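Local coordinates for uncharacterized protein (Methanosarcina mazei, PDB 3R6A) that is of unknown function but belongs to the glyoxalase/bleomycin resistance/dioxygenase superfamily, small proteins built from beta-alpha-beta-beta-beta modules, at residues 97-102 / 116-121. Residues are numbered along the deposited sequence; the frame is centred on the assembly and turned at random.
Sequences VPTGRN and VEHSKI
Arg101 and Glu117 form an antiparallel hydrogen-bonded pair: Arg101 N donates to Glu117 O at 3.0 Å, and Glu117 N returns a bond to Arg101 O at 2.9 Å. Their side chains leave the same face of the sheet side by side, which suits opposite charges. Glu117 CG lies anti to its backbone N (chi1 -176°) and the chain runs on extended; OE1 lies 3.6 Å from Arg101 NH1, a long salt bridge with guanidinium and carboxylate planes nearly perpendicular. Stronger partners lie outside: Asp77, salt-bridged to Arg101 NH2, and Leu76 N, hydrogen-bonded to Glu117 OE1.

Past the pair, Thr99 O accepts Ser119 N at 2.9 Å and, weakly, Ser119 OG. Gly100 closes a type I turn begun at Val97; a CB would collide with Glu117 O, whereas its CA makes a CA-H...O contact there at 3.3 Å. On the opposite face, the Thr99 hydroxyl and His118 NE2 can share a water, in plane at the imidazole edge, and branched Val116 suits a buried strand position alongside Asn102 and against Thr70.

The pairing closes the open end of the hairpin of strands 100-106 and 112-118; strand 89-97 lies beside the former, strand 69-73 beside the latter, and helix 76-84 supplies Asp77 and Leu76.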
ATOM      1  N   VAL B  97       2.809  -8.561 -20.039  1.00 19.57           N
ATOM      2  CA  VAL B  97       2.690  -9.614 -19.040  1.00 20.01           C
ATOM      3  C   VAL B  97       1.354 -10.302 -19.301  1.00 18.88           C
ATOM      4  O   VAL B  97       0.500  -9.758 -20.000  1.00 18.86           O
ATOM      5  CB  VAL B  97       2.740  -9.047 -17.593  1.00 19.17           C
ATOM      6  CG1 VAL B  97       4.122  -8.467 -17.314  1.00 21.71           C
ATOM      7  CG2 VAL B  97       1.676  -7.977 -17.404  1.00 17.41           C
ATOM      8  N   PRO B  98       1.156 -11.510 -18.756  1.00 20.18           N
ATOM      9  CA  PRO B  98      -0.107 -12.225 -18.977  1.00 20.45           C
ATOM     10  C   PRO B  98      -1.375 -11.412 -18.737  1.00 19.63           C
ATOM     11  O   PRO B  98      -2.370 -11.572 -19.452  1.00 19.40           O
ATOM     12  CB  PRO B  98       0.009 -13.417 -18.032  1.00 21.13           C
ATOM     13  CG  PRO B  98       1.473 -13.717 -18.079  1.00 21.82           C
ATOM     14  CD  PRO B  98       2.088 -12.330 -17.960  1.00 20.85           C
ATOM     15  N   THR B  99      -1.344 -10.536 -17.737  1.00 20.21           N
ATOM     16  CA  THR B  99      -2.510  -9.728 -17.409  1.00 19.21           C
ATOM     17  C   THR B  99      -2.584  -8.391 -18.150  1.00 19.25           C
ATOM     18  O   THR B  99      -3.552  -7.656 -17.999  1.00 20.24           O
ATOM     19  CB  THR B  99      -2.577  -9.448 -15.892  1.00 19.93           C
ATOM     20  OG1 THR B  99      -1.350  -8.843 -15.462  1.00 21.16           O
ATOM     21  CG2 THR B  99      -2.789 -10.742 -15.122  1.00 20.47           C
ATOM     22  N   GLY B 100      -1.568  -8.081 -18.950  1.00 18.79           N
ATOM     23  CA  GLY B 100      -1.572  -6.827 -19.685  1.00 18.23           C
ATOM     24  C   GLY B 100      -0.174  -6.274 -19.882  1.00 18.08           C
ATOM     25  O   GLY B 100       0.641  -6.875 -20.571  1.00 16.64           O
ATOM     26  N   ARG B 101       0.105  -5.125 -19.273  1.00 16.81           N
ATOM     27  CA  ARG B 101       1.426  -4.507 -19.387  1.00 18.20           C
ATOM     28  C   ARG B 101       1.782  -3.821 -18.079  1.00 17.86           C
ATOM     29  O   ARG B 101       0.912  -3.270 -17.415  1.00 18.55           O
ATOM     30  CB  ARG B 101       1.437  -3.452 -20.495  1.00 19.36           C
ATOM     31  CG  ARG B 101       1.167  -3.966 -21.890  1.00 25.68           C
ATOM     32  CD  ARG B 101       0.830  -2.795 -22.805  1.00 30.11           C
ATOM     33  NE  ARG B 101       1.932  -1.844 -22.925  1.00 33.42           N
ATOM     34  CZ  ARG B 101       1.773  -0.535 -23.094  1.00 33.88           C
ATOM     35  NH1 ARG B 101       0.556  -0.014 -23.155  1.00 36.14           N
ATOM     36  NH2 ARG B 101       2.829   0.255 -23.212  1.00 35.39           N
ATOM     37  N   ASN B 102       3.057  -3.851 -17.707  1.00 16.00           N
ATOM     38  CA  ASN B 102       3.481  -3.189 -16.475  1.00 17.99           C
ATOM     39  C   ASN B 102       4.769  -2.422 -16.720  1.00 17.30           C
ATOM     40  O   ASN B 102       5.422  -2.588 -17.750  1.00 17.13           O
ATOM     41  CB  ASN B 102       3.784  -4.181 -15.344  1.00 20.20           C
ATOM     42  CG  ASN B 102       2.722  -5.245 -15.164  1.00 26.99           C
ATOM     43  OD1 ASN B 102       1.532  -5.000 -15.343  1.00 28.20           O
ATOM     44  ND2 ASN B 102       3.159  -6.439 -14.771  1.00 28.26           N
ATOM     45  N   VAL B 116       0.454  -0.717 -13.487  1.00 12.97           N
ATOM     46  CA  VAL B 116      -0.076  -1.853 -14.225  1.00 15.04           C
ATOM     47  C   VAL B 116      -1.304  -1.490 -15.039  1.00 16.22           C
ATOM     48  O   VAL B 116      -2.143  -0.705 -14.602  1.00 15.79           O
ATOM     49  CB  VAL B 116      -0.453  -2.994 -13.259  1.00 16.51           C
ATOM     50  CG1 VAL B 116      -0.976  -4.192 -14.041  1.00 21.73           C
ATOM     51  CG2 VAL B 116       0.754  -3.382 -12.421  1.00 19.00           C
ATOM     52  N   GLU B 117      -1.400  -2.073 -16.228  1.00 17.76           N
ATOM     53  CA  GLU B 117      -2.532  -1.856 -17.115  1.00 21.16           C
ATOM     54  C   GLU B 117      -3.076  -3.245 -17.424  1.00 23.02           C
ATOM     55  O   GLU B 117      -2.349  -4.101 -17.917  1.00 21.57           O
ATOM     56  CB  GLU B 117      -2.072  -1.179 -18.406  1.00 24.29           C
ATOM     57  CG  GLU B 117      -3.197  -0.817 -19.361  1.00 30.50           C
ATOM     58  CD  GLU B 117      -2.682  -0.287 -20.686  1.00 33.51           C
ATOM     59  OE1 GLU B 117      -1.998   0.758 -20.689  1.00 33.09           O
ATOM     60  OE2 GLU B 117      -2.956  -0.922 -21.726  1.00 37.26           O
ATOM     61  N   HIS B 118      -4.345  -3.476 -17.111  1.00 24.73           N
ATOM     62  CA  HIS B 118      -4.961  -4.771 -17.366  1.00 28.51           C
ATOM     63  C   HIS B 118      -5.603  -4.811 -18.748  1.00 31.34           C
ATOM     64  O   HIS B 118      -6.236  -3.846 -19.180  1.00 32.20           O
ATOM     65  CB  HIS B 118      -6.016  -5.069 -16.294  1.00 28.44           C
ATOM     66  CG  HIS B 118      -5.442  -5.476 -14.971  1.00 28.97           C
ATOM     67  ND1 HIS B 118      -6.184  -5.480 -13.811  1.00 30.12           N
ATOM     68  CD2 HIS B 118      -4.210  -5.923 -14.634  1.00 28.32           C
ATOM     69  CE1 HIS B 118      -5.433  -5.913 -12.812  1.00 29.24           C
ATOM     70  NE2 HIS B 118      -4.232  -6.189 -13.285  1.00 30.60           N
ATOM     71  N   SER B 119      -5.423  -5.926 -19.446  1.00 34.33           N
ATOM     72  CA  SER B 119      -6.008  -6.084 -20.771  1.00 36.66           C
ATOM     73  C   SER B 119      -7.465  -6.497 -20.594  1.00 37.94           C
ATOM     74  O   SER B 119      -7.983  -6.488 -19.478  1.00 38.83           O
ATOM     75  CB  SER B 119      -5.244  -7.148 -21.563  1.00 36.76           C
ATOM     76  OG  SER B 119      -5.227  -8.383 -20.873  1.00 39.34           O
ATOM     77  N   LYS B 120      -8.124  -6.860 -21.690  1.00 40.00           N
ATOM     78  CA  LYS B 120      -9.528  -7.262 -21.634  1.00 41.77           C
ATOM     79  C   LYS B 120      -9.837  -8.333 -20.586  1.00 42.71           C
ATOM     80  O   LYS B 120     -10.093  -8.016 -19.423  1.00 42.54           O
ATOM     81  CB  LYS B 120      -9.989  -7.744 -23.013  1.00 42.36           C
ATOM     82  CG  LYS B 120     -10.013  -6.650 -24.071  1.00 45.04           C
ATOM     83  CD  LYS B 120     -10.497  -7.182 -25.410  1.00 46.01           C
ATOM     84  CE  LYS B 120      -9.547  -8.235 -25.964  1.00 46.45           C
ATOM     85  NZ  LYS B 120     -10.024  -8.781 -27.267  1.00 46.59           N
ATOM     86  N   ILE B 121      -9.808  -9.594 -21.008  1.00 43.47           N
ATOM     87  CA  ILE B 121     -10.102 -10.738 -20.139  1.00 41.83           C
ATOM     88  C   ILE B 121     -11.497 -10.612 -19.514  1.00 43.00           C
ATOM     89  O   ILE B 121     -11.766  -9.707 -18.721  1.00 41.99           O
ATOM     90  CB  ILE B 121      -9.006 -10.924 -19.022  1.00 40.03           C
ATOM     91  CG1 ILE B 121      -9.420 -10.249 -17.709  1.00 41.09           C
ATOM     92  CG2 ILE B 121      -7.683 -10.338 -19.491  1.00 41.28           C
ATOM     93  CD1 ILE B 121      -8.373 -10.309 -16.618  1.00 39.97           C
TER
HETATM   94  O   HOH W   1      -2.076  -7.529 -12.645  1.00 41.76           O